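Local coordinates for protein LysR family transcriptional regulator (Vibrio vulnificus, PDB 5FHK) that probably acts as a sequence-specific DNA-binding transcription factor that regulates virulence genes, and is represented here by its regulatory, substrate-binding-type domain, at residues G7-T18 / I36-S44; S67-D78 / A175-H186. All coordinates share one frame; numbering follows the deposited sequence.

Both interactions join strands of one mixed sheet in the regulatory domain. In interaction 1, 7-18 and 36-44 run parallel as the two strands of a beta-alpha-beta unit; in interaction 2, 67-78 and 175-186, far apart in sequence, run antiparallel. Strand 56-60 lies between the two pairs, bonded to 9-14 and to 178-185. Interaction 1 has a largely aliphatic face of isoleucines and leucine, with threonines at its end, under helix 18-32, and its strand 38-43 reaches the second subunit. Interaction 2 touches no other chain; it mixes aromatic and aliphatic packing with a bulge and a salt bridge. Both are partly buried, but interaction 2 has fewer buried residues and more exposed ones. Helix 192-204 packs on both.

Interaction 1: residues G7-T18 / I36-S44; sequences GKIKISTPYNLT and INIELTTES
The strand pair of a beta-alpha-beta unit is formed by 9-14 and 38-43, parallel neighbours joined through helix 18-32. The backbone bonds pass alternately from one strand to the other: Ile9 N gives to Asn37 O, Glu39 N to Ile9 O, Ile11 N to Glu39 O, Thr41 N to Ile11 O, and Thr13 N to Thr41 O. The last, Glu43 N to Thr13 O, is short at 2.7 Å but bent, 138° at the hydrogen. Before the strands begin, Asn37 extends the pairing with its side chain, ND2 reaching Gly7 O at 2.8 Å with the acceptor close to the amide plane.

One face is largely aliphatic. Ile9 lays CD1 against Ile36 CG2 (3.5 Å), while Ile11 sends CD1 to Ile38 CG2 (3.7 Å) and CG1 to Leu40 CD1. Leu40 CD1 presses on Thr13 at a steep crossing, 3.4 Å from its CG2, a tight fit. With chi1 at 61°, Thr13 OG1 sits between its backbone N and carbonyl carbon, from where it donates to Thr18 OG1 at 2.6 Å; that hydroxyl in turn donates to Pro14 O, and the two bonds tie the strand end to the start of the helix. Leu26 and Met22 of helix 18-32 cover Ile11 and Thr13.

On the other face the Lys8 chain lies over the Glu39 carboxylate, Lys8 CD 3.3 Å from Glu39 CD, without its ammonium making a salt bridge. Beyond the end of strand 9-14, Tyr15 turns a ring edge to Thr42, Tyr15 CD1 being 3.5 Å from Thr42 OG1, and its hydroxyl bonds Tyr15 of the second subunit. Ile38 to Leu40 pair with a strand of that subunit, so the sheet continues across the interface. The parallel beta-alpha-beta unit is typical of the periplasmic-binding-protein-like fold of LysR regulatory domains.

Interaction 2: residues S67-D78 / A175-H186; sequences SLIARKIGSVKD and ANPRDIYMLYNH
A classic beta bulge interrupts this pair: Ile73 and Gly74 both face Ile180, whose O accepts from Ile73 N at 2.9 Å while its N gives to Gly74 O from well above the carbonyl plane. Gly74 adopts backbone angles (165°/174°) that would bring a CB too close to the carbonyl O of Ile73.

Near Asp78 a salt bridge adds to the backbone pairing: Arg178 grips the carboxylate side-on. Arg178 NH2 meets Asp78 OD1 at 2.8 Å, almost straight and in the guanidinium plane; Arg178 NE reaches Asp78 OD2 at 3.0 Å on its syn lone pair, more bent. Val76 CG1 lies over one face of the guanidinium and packs on Arg178 CG.

These are long antiparallel strands of the LysR substrate-binding domain, and 178-185 also bonds strand 56-60 along its other edge. At the far end Ile69 rides over the Tyr184 ring, Ile69 CB 4.1 Å from its centroid in a CH-pi contact, while Ile69 CD1 touches Tyr184 CE2. Tyr184 CG stands between the backbone N and carbonyl carbon (chi1 55°), which folds the ring back over Ile69. On the reverse face Leu183 spreads its methyls, CD1 to Leu68 CD1 and CD2 to Ala70 CB, both at 3.7 Å.

Interaction 1: residues G7-T18 / I36-S44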
loop_
_atom_site.group_PDB
_atom_site.type_symbol
_atom_site.label_atom_id
_atom_site.label_comp_id
_atom_site.label_asym_id
_atom_site.label_seq_id
_atom_site.Cartn_x
_atom_site.Cartn_y
_atom_site.Cartn_z
ATOM N N GLY A 7 23.575 6.862 10.584
ATOM C CA GLY A 7 22.862 8.095 10.318
ATOM C C GLY A 7 21.365 7.932 10.211
ATOM O O GLY A 7 20.682 8.825 9.698
ATOM N N LYS A 8 20.839 6.822 10.724
ATOM C CA LYS A 8 19.441 6.475 10.521
ATOM C C LYS A 8 19.019 5.480 11.582
ATOM O O LYS A 8 19.842 4.731 12.128
ATOM C CB LYS A 8 19.208 5.845 9.139
ATOM C CG LYS A 8 19.767 4.440 9.096
ATOM C CD LYS A 8 19.541 3.696 7.810
ATOM C CE LYS A 8 20.486 2.491 7.719
ATOM N NZ LYS A 8 21.890 2.937 7.836
ATOM N N ILE A 9 17.712 5.446 11.814
ATOM C CA ILE A 9 17.037 4.360 12.524
ATOM C C ILE A 9 16.339 3.482 11.496
ATOM O O ILE A 9 15.633 3.984 10.608
ATOM C CB ILE A 9 16.030 4.902 13.551
ATOM C CG1 ILE A 9 16.721 5.843 14.541
ATOM C CG2 ILE A 9 15.338 3.769 14.291
ATOM C CD1 ILE A 9 15.738 6.631 15.393
ATOM N N LYS A 10 16.540 2.174 11.614
ATOM C CA LYS A 10 16.060 1.189 10.659
ATOM C C LYS A 10 14.903 0.442 11.322
ATOM O O LYS A 10 15.118 -0.296 12.288
ATOM C CB LYS A 10 17.210 0.248 10.277
ATOM C CG LYS A 10 17.079 -0.508 8.930
ATOM C CD LYS A 10 18.296 -1.424 8.713
ATOM C CE LYS A 10 18.076 -2.456 7.589
ATOM N NZ LYS A 10 17.843 -1.814 6.257
ATOM N N ILE A 11 13.672 0.628 10.833
ATOM C CA ILE A 11 12.535 -0.008 11.490
ATOM C C ILE A 11 11.748 -0.843 10.493
ATOM O O ILE A 11 11.716 -0.564 9.289
ATOM C CB ILE A 11 11.597 0.996 12.213
ATOM C CG1 ILE A 11 11.047 2.070 11.278
ATOM C CG2 ILE A 11 12.304 1.664 13.367
ATOM C CD1 ILE A 11 10.457 3.310 12.068
ATOM N N SER A 12 11.150 -1.914 11.002
ATOM C CA SER A 12 10.235 -2.758 10.236
ATOM C C SER A 12 8.839 -2.657 10.834
ATOM O O SER A 12 8.694 -2.636 12.062
ATOM C CB SER A 12 10.699 -4.213 10.248
ATOM O OG SER A 12 9.863 -5.019 9.446
ATOM N N THR A 13 7.819 -2.606 9.971
ATOM C CA THR A 13 6.418 -2.432 10.341
ATOM C C THR A 13 5.534 -3.347 9.494
ATOM O O THR A 13 5.912 -3.703 8.373
ATOM C CB THR A 13 5.956 -0.980 10.141
ATOM O OG1 THR A 13 6.091 -0.645 8.753
ATOM C CG2 THR A 13 6.791 -0.016 10.993
ATOM N N PRO A 14 4.353 -3.734 10.003
ATOM C CA PRO A 14 3.502 -4.704 9.287
ATOM C C PRO A 14 2.862 -4.131 8.027
ATOM O O PRO A 14 2.473 -2.961 7.974
ATOM C CB PRO A 14 2.423 -5.062 10.320
ATOM C CG PRO A 14 2.406 -3.921 11.269
ATOM C CD PRO A 14 3.839 -3.460 11.357
ATOM N N TYR A 15 2.701 -5.004 7.027
ATOM C CA TYR A 15 2.447 -4.547 5.657
ATOM C C TYR A 15 1.192 -3.667 5.549
ATOM O O TYR A 15 1.269 -2.484 5.176
ATOM C CB TYR A 15 2.359 -5.744 4.716
ATOM C CG TYR A 15 2.150 -5.300 3.295
ATOM C CD1 TYR A 15 2.825 -4.192 2.795
ATOM C CD2 TYR A 15 1.237 -5.940 2.467
ATOM C CE1 TYR A 15 2.619 -3.749 1.500
ATOM C CE2 TYR A 15 1.026 -5.502 1.177
ATOM C CZ TYR A 15 1.723 -4.406 0.700
ATOM O OH TYR A 15 1.521 -3.959 -0.586
ATOM N N ASN A 16 0.032 -4.208 5.893
ATOM C CA ASN A 16 -1.218 -3.508 5.586
ATOM C C ASN A 16 -1.580 -2.388 6.550
ATOM O O ASN A 16 -2.464 -1.585 6.222
ATOM C CB ASN A 16 -2.372 -4.487 5.572
ATOM C CG ASN A 16 -2.306 -5.416 4.413
ATOM O OD1 ASN A 16 -2.387 -4.988 3.266
ATOM N ND2 ASN A 16 -2.178 -6.705 4.694
ATOM N N LEU A 17 -0.932 -2.308 7.715
ATOM C CA LEU A 17 -1.385 -1.456 8.802
ATOM C C LEU A 17 -0.510 -0.241 9.007
ATOM O O LEU A 17 -0.839 0.604 9.845
ATOM C CB LEU A 17 -1.419 -2.250 10.117
ATOM C CG LEU A 17 -2.217 -3.552 10.151
ATOM C CD1 LEU A 17 -2.019 -4.223 11.505
ATOM C CD2 LEU A 17 -3.683 -3.266 9.935
ATOM N N THR A 18 0.605 -0.141 8.290
ATOM C CA THR A 18 1.599 0.884 8.589
ATOM C C THR A 18 1.025 2.279 8.445
ATOM O O THR A 18 1.208 3.130 9.323
ATOM C CB THR A 18 2.805 0.722 7.677
ATOM O OG1 THR A 18 3.567 -0.408 8.114
ATOM C CG2 THR A 18 3.672 1.978 7.697
ATOM N N ILE A 36 17.045 13.471 13.080
ATOM C CA ILE A 36 17.070 12.013 13.016
ATOM C C ILE A 36 16.471 11.548 11.697
ATOM O O ILE A 36 15.424 12.058 11.264
ATOM C CB ILE A 36 16.307 11.420 14.215
ATOM C CG1 ILE A 36 16.988 11.853 15.526
ATOM C CG2 ILE A 36 16.195 9.902 14.104
ATOM C CD1 ILE A 36 16.351 11.246 16.772
ATOM N N ASN A 37 17.136 10.592 11.048
ATOM C CA ASN A 37 16.649 10.004 9.800
ATOM C C ASN A 37 16.053 8.627 10.060
ATOM O O ASN A 37 16.569 7.863 10.887
ATOM C CB ASN A 37 17.769 9.880 8.755
ATOM C CG ASN A 37 18.448 11.216 8.438
ATOM O OD1 ASN A 37 17.789 12.215 8.129
ATOM N ND2 ASN A 37 19.783 11.234 8.521
ATOM N N ILE A 38 14.994 8.295 9.312
ATOM C CA ILE A 38 14.304 7.010 9.411
ATOM C C ILE A 38 14.360 6.293 8.068
ATOM O O ILE A 38 14.121 6.906 7.023
ATOM C CB ILE A 38 12.831 7.183 9.830
ATOM C CG1 ILE A 38 12.733 7.924 11.155
ATOM C CG2 ILE A 38 12.128 5.812 9.874
ATOM C CD1 ILE A 38 12.896 7.024 12.333
ATOM N N GLU A 39 14.667 4.999 8.099
ATOM C CA GLU A 39 14.461 4.096 6.970
ATOM C C GLU A 39 13.427 3.070 7.407
ATOM O O GLU A 39 13.618 2.402 8.432
ATOM C CB GLU A 39 15.760 3.386 6.540
ATOM C CG GLU A 39 16.655 4.224 5.612
ATOM C CD GLU A 39 17.835 3.431 5.045
ATOM O OE1 GLU A 39 17.870 2.190 5.254
ATOM O OE2 GLU A 39 18.740 4.050 4.419
ATOM N N LEU A 40 12.341 2.949 6.637
ATOM C CA LEU A 40 11.186 2.134 7.003
ATOM C C LEU A 40 10.912 1.064 5.946
ATOM O O LEU A 40 10.848 1.362 4.748
ATOM C CB LEU A 40 9.955 3.023 7.172
ATOM C CG LEU A 40 8.596 2.331 7.316
ATOM C CD1 LEU A 40 8.651 1.356 8.466
ATOM C CD2 LEU A 40 7.541 3.368 7.587
ATOM N N THR A 41 10.696 -0.173 6.389
ATOM C CA THR A 41 10.344 -1.258 5.476
ATOM C C THR A 41 9.059 -1.939 5.953
ATOM O O THR A 41 9.037 -2.561 7.021
ATOM C CB THR A 41 11.498 -2.255 5.359
ATOM O OG1 THR A 41 12.721 -1.545 5.088
ATOM C CG2 THR A 41 11.237 -3.253 4.225
ATOM N N THR A 42 7.987 -1.824 5.167
ATOM C CA THR A 42 6.776 -2.590 5.448
ATOM C C THR A 42 7.058 -4.073 5.205
ATOM O O THR A 42 7.681 -4.436 4.209
ATOM C CB THR A 42 5.615 -2.126 4.566
ATOM O OG1 THR A 42 5.843 -2.544 3.220
ATOM C CG2 THR A 42 5.480 -0.618 4.564
ATOM N N GLU A 43 6.594 -4.932 6.116
ATOM C CA GLU A 43 7.027 -6.327 6.180
ATOM C C GLU A 43 5.840 -7.269 6.364
ATOM O O GLU A 43 4.967 -7.010 7.193
ATOM C CB GLU A 43 8.015 -6.512 7.345
ATOM C CG GLU A 43 8.518 -7.916 7.515
ATOM C CD GLU A 43 8.953 -8.506 6.199
ATOM O OE1 GLU A 43 8.431 -9.587 5.837
ATOM O OE2 GLU A 43 9.814 -7.872 5.531
ATOM N N SER A 44 5.839 -8.392 5.632
ATOM C CA SER A 44 4.757 -9.385 5.679
ATOM C C SER A 44 4.972 -10.494 6.713
ATOM O O SER A 44 4.056 -10.811 7.480
ATOM C CB SER A 44 4.560 -10.024 4.301
ATOM O OG SER A 44 3.976 -9.103 3.398
#

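Interaction 2: residues S67-D78 / A175-H186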
loop_
_atom_site.group_PDB
_atom_site.type_symbol
_atom_site.label_atom_id
_atom_site.label_comp_id
_atom_site.label_asym_id
_atom_site.label_seq_id
_atom_site.Cartn_x
_atom_site.Cartn_y
_atom_site.Cartn_z
ATOM N N SER A 67 16.154 -12.449 23.448
ATOM C CA SER A 67 17.037 -11.302 23.290
ATOM C C SER A 67 16.288 -10.018 22.970
ATOM O O SER A 67 16.931 -8.987 22.749
ATOM C CB SER A 67 18.083 -11.580 22.196
ATOM O OG SER A 67 17.518 -11.508 20.897
ATOM N N LEU A 68 14.952 -10.044 22.951
ATOM C CA LEU A 68 14.136 -8.909 22.547
ATOM C C LEU A 68 13.171 -8.532 23.660
ATOM O O LEU A 68 12.582 -9.405 24.305
ATOM C CB LEU A 68 13.341 -9.236 21.278
ATOM C CG LEU A 68 14.073 -9.512 19.956
ATOM C CD1 LEU A 68 13.189 -9.161 18.782
ATOM C CD2 LEU A 68 15.391 -8.757 19.862
ATOM N N ILE A 69 13.005 -7.237 23.888
ATOM C CA ILE A 69 11.908 -6.734 24.703
ATOM C C ILE A 69 10.705 -6.483 23.803
ATOM O O ILE A 69 10.826 -5.869 22.736
ATOM C CB ILE A 69 12.314 -5.449 25.444
ATOM C CG1 ILE A 69 13.632 -5.671 26.165
ATOM C CG2 ILE A 69 11.245 -5.032 26.417
ATOM C CD1 ILE A 69 14.670 -4.712 25.735
ATOM N N ALA A 70 9.537 -6.940 24.241
ATOM C CA ALA A 70 8.317 -6.879 23.450
ATOM C C ALA A 70 7.278 -6.094 24.229
ATOM O O ALA A 70 6.984 -6.417 25.386
ATOM C CB ALA A 70 7.805 -8.283 23.123
ATOM N N ARG A 71 6.734 -5.056 23.596
ATOM C CA ARG A 71 5.719 -4.213 24.202
ATOM C C ARG A 71 4.490 -4.170 23.303
ATOM O O ARG A 71 4.596 -3.855 22.115
ATOM C CB ARG A 71 6.260 -2.801 24.433
ATOM C CG ARG A 71 5.268 -1.839 25.058
ATOM C CD ARG A 71 5.987 -0.572 25.575
ATOM N NE ARG A 71 6.332 -0.669 26.997
ATOM C CZ ARG A 71 5.727 0.026 27.952
ATOM N NH1 ARG A 71 4.757 0.884 27.647
ATOM N NH2 ARG A 71 6.098 -0.131 29.214
ATOM N N LYS A 72 3.334 -4.468 23.876
ATOM C CA LYS A 72 2.072 -4.391 23.148
ATOM C C LYS A 72 1.677 -2.927 22.999
ATOM O O LYS A 72 1.497 -2.229 24.002
ATOM C CB LYS A 72 0.991 -5.173 23.890
ATOM C CG LYS A 72 -0.386 -5.094 23.235
ATOM C CD LYS A 72 -1.493 -5.689 24.115
ATOM C CE LYS A 72 -2.872 -5.385 23.522
ATOM N NZ LYS A 72 -4.030 -5.615 24.452
ATOM N N ILE A 73 1.578 -2.446 21.763
ATOM C CA ILE A 73 1.192 -1.059 21.525
ATOM C C ILE A 73 -0.166 -0.950 20.849
ATOM O O ILE A 73 -0.598 0.157 20.506
ATOM C CB ILE A 73 2.263 -0.289 20.729
ATOM C CG1 ILE A 73 2.449 -0.873 19.330
ATOM C CG2 ILE A 73 3.580 -0.237 21.496
ATOM C CD1 ILE A 73 3.275 0.033 18.428
ATOM N N GLY A 74 -0.885 -2.042 20.694
ATOM C CA GLY A 74 -2.162 -1.940 20.011
ATOM C C GLY A 74 -2.674 -3.295 19.596
ATOM O O GLY A 74 -1.999 -4.319 19.732
ATOM N N SER A 75 -3.901 -3.284 19.085
ATOM C CA SER A 75 -4.499 -4.519 18.630
ATOM C C SER A 75 -5.511 -4.216 17.539
ATOM O O SER A 75 -6.049 -3.109 17.429
ATOM C CB SER A 75 -5.128 -5.297 19.788
ATOM O OG SER A 75 -6.169 -4.558 20.374
ATOM N N VAL A 76 -5.729 -5.207 16.710
ATOM C CA VAL A 76 -6.640 -5.104 15.590
ATOM C C VAL A 76 -7.530 -6.335 15.604
ATOM O O VAL A 76 -7.139 -7.403 16.088
ATOM C CB VAL A 76 -5.859 -4.969 14.258
ATOM C CG1 VAL A 76 -5.288 -6.293 13.816
ATOM C CG2 VAL A 76 -6.734 -4.406 13.194
ATOM N N LYS A 77 -8.745 -6.181 15.091
ATOM C CA LYS A 77 -9.658 -7.303 14.940
ATOM C C LYS A 77 -10.296 -7.243 13.559
ATOM O O LYS A 77 -10.803 -6.196 13.152
ATOM C CB LYS A 77 -10.733 -7.301 16.030
ATOM C CG LYS A 77 -11.762 -8.408 15.855
ATOM C CD LYS A 77 -12.772 -8.428 16.995
ATOM C CE LYS A 77 -14.158 -8.055 16.520
ATOM N NZ LYS A 77 -14.443 -6.630 16.820
ATOM N N ASP A 78 -10.279 -8.364 12.852
ATOM C CA ASP A 78 -10.817 -8.432 11.504
ATOM C C ASP A 78 -12.300 -8.786 11.527
ATOM O O ASP A 78 -12.730 -9.664 12.280
ATOM C CB ASP A 78 -10.036 -9.451 10.683
ATOM C CG ASP A 78 -8.527 -9.326 10.885
ATOM O OD1 ASP A 78 -7.991 -8.199 10.778
ATOM O OD2 ASP A 78 -7.882 -10.351 11.199
ATOM N N ALA A 175 -12.982 -12.672 13.466
ATOM C CA ALA A 175 -11.697 -13.310 13.676
ATOM C C ALA A 175 -11.187 -12.989 15.077
ATOM O O ALA A 175 -11.652 -12.052 15.740
ATOM C CB ALA A 175 -10.687 -12.841 12.634
ATOM N N ASN A 176 -10.226 -13.782 15.541
ATOM C CA ASN A 176 -9.688 -13.429 16.842
ATOM C C ASN A 176 -8.707 -12.268 16.698
ATOM O O ASN A 176 -8.034 -12.136 15.672
ATOM C CB ASN A 176 -9.001 -14.630 17.486
ATOM C CG ASN A 176 -9.977 -15.514 18.261
ATOM O OD1 ASN A 176 -10.845 -15.014 18.991
ATOM N ND2 ASN A 176 -9.846 -16.831 18.099
ATOM N N PRO A 177 -8.631 -11.398 17.700
ATOM C CA PRO A 177 -7.751 -10.231 17.590
ATOM C C PRO A 177 -6.300 -10.654 17.497
ATOM O O PRO A 177 -5.879 -11.655 18.079
ATOM C CB PRO A 177 -8.015 -9.450 18.886
ATOM C CG PRO A 177 -9.308 -9.986 19.402
ATOM C CD PRO A 177 -9.337 -11.430 18.990
ATOM N N ARG A 178 -5.538 -9.881 16.748
ATOM C CA ARG A 178 -4.095 -10.010 16.727
ATOM C C ARG A 178 -3.498 -8.733 17.303
ATOM O O ARG A 178 -3.998 -7.630 17.053
ATOM C CB ARG A 178 -3.587 -10.301 15.301
ATOM C CG ARG A 178 -4.414 -9.687 14.191
ATOM C CD ARG A 178 -4.232 -10.339 12.788
ATOM N NE ARG A 178 -5.012 -9.572 11.811
ATOM C CZ ARG A 178 -4.523 -8.968 10.722
ATOM N NH1 ARG A 178 -3.238 -9.081 10.380
ATOM N NH2 ARG A 178 -5.336 -8.274 9.943
ATOM N N ASP A 179 -2.456 -8.884 18.109
ATOM C CA ASP A 179 -1.845 -7.732 18.750
ATOM C C ASP A 179 -0.690 -7.206 17.916
ATOM O O ASP A 179 -0.129 -7.899 17.063
ATOM C CB ASP A 179 -1.367 -8.093 20.149
ATOM C CG ASP A 179 -2.515 -8.389 21.082
ATOM O OD1 ASP A 179 -3.643 -7.934 20.785
ATOM O OD2 ASP A 179 -2.287 -9.067 22.107
ATOM N N ILE A 180 -0.348 -5.949 18.153
ATOM C CA ILE A 180 0.806 -5.342 17.525
ATOM C C ILE A 180 1.830 -5.080 18.617
ATOM O O ILE A 180 1.510 -4.512 19.666
ATOM C CB ILE A 180 0.434 -4.061 16.763
ATOM C CG1 ILE A 180 -0.489 -4.396 15.574
ATOM C CG2 ILE A 180 1.678 -3.410 16.232
ATOM C CD1 ILE A 180 -1.946 -4.471 15.937
ATOM N N TYR A 181 3.050 -5.516 18.385
ATOM C CA TYR A 181 4.091 -5.364 19.376
ATOM C C TYR A 181 5.162 -4.447 18.836
ATOM O O TYR A 181 5.296 -4.257 17.622
ATOM C CB TYR A 181 4.709 -6.707 19.755
ATOM C CG TYR A 181 3.780 -7.611 20.514
ATOM C CD1 TYR A 181 2.839 -8.371 19.845
ATOM C CD2 TYR A 181 3.846 -7.707 21.902
ATOM C CE1 TYR A 181 1.991 -9.192 20.525
ATOM C CE2 TYR A 181 2.990 -8.538 22.597
ATOM C CZ TYR A 181 2.068 -9.278 21.901
ATOM O OH TYR A 181 1.197 -10.119 22.562
ATOM N N MET A 182 5.909 -3.857 19.763
ATOM C CA MET A 182 7.147 -3.168 19.447
ATOM C C MET A 182 8.273 -4.003 20.040
ATOM O O MET A 182 8.277 -4.274 21.249
ATOM C CB MET A 182 7.157 -1.737 19.990
ATOM C CG MET A 182 8.505 -1.046 19.874
ATOM S SD MET A 182 8.478 0.658 20.476
ATOM C CE MET A 182 7.917 0.395 22.152
ATOM N N LEU A 183 9.206 -4.423 19.188
ATOM C CA LEU A 183 10.337 -5.259 19.583
ATOM C C LEU A 183 11.639 -4.485 19.449
ATOM O O LEU A 183 11.790 -3.684 18.524
ATOM C CB LEU A 183 10.429 -6.513 18.711
ATOM C CG LEU A 183 9.204 -7.340 18.330
ATOM C CD1 LEU A 183 9.698 -8.663 17.697
ATOM C CD2 LEU A 183 8.381 -7.647 19.554
ATOM N N TYR A 184 12.576 -4.728 20.372
ATOM C CA TYR A 184 13.921 -4.174 20.266
ATOM C C TYR A 184 14.891 -4.953 21.150
ATOM O O TYR A 184 14.509 -5.525 22.178
ATOM C CB TYR A 184 13.971 -2.684 20.634
ATOM C CG TYR A 184 13.414 -2.340 21.997
ATOM C CD1 TYR A 184 12.045 -2.262 22.201
ATOM C CD2 TYR A 184 14.247 -2.053 23.067
ATOM C CE1 TYR A 184 11.513 -1.923 23.434
ATOM C CE2 TYR A 184 13.713 -1.712 24.318
ATOM C CZ TYR A 184 12.338 -1.658 24.480
ATOM O OH TYR A 184 11.761 -1.328 25.683
ATOM N N ASN A 185 16.158 -4.950 20.732
ATOM C CA ASN A 185 17.208 -5.687 21.417
ATOM C C ASN A 185 17.441 -5.126 22.813
ATOM O O ASN A 185 17.315 -3.926 23.041
ATOM C CB ASN A 185 18.498 -5.613 20.604
ATOM C CG ASN A 185 19.579 -6.552 21.125
ATOM O OD1 ASN A 185 20.169 -6.317 22.185
ATOM N ND2 ASN A 185 19.844 -7.628 20.378
ATOM N N HIS A 186 17.771 -6.002 23.755
ATOM C CA HIS A 186 18.299 -5.525 25.026
ATOM C C HIS A 186 19.825 -5.648 25.056
ATOM O O HIS A 186 20.373 -6.621 25.575
ATOM C CB HIS A 186 17.696 -6.274 26.208
ATOM C CG HIS A 186 18.205 -5.787 27.528
ATOM N ND1 HIS A 186 19.463 -6.100 28.001
ATOM C CD2 HIS A 186 17.646 -4.973 28.454
ATOM C CE1 HIS A 186 19.649 -5.517 29.171
ATOM N NE2 HIS A 186 18.562 -4.828 29.470
HETATM O O HOH W 1 8.696 -1.316 27.014
#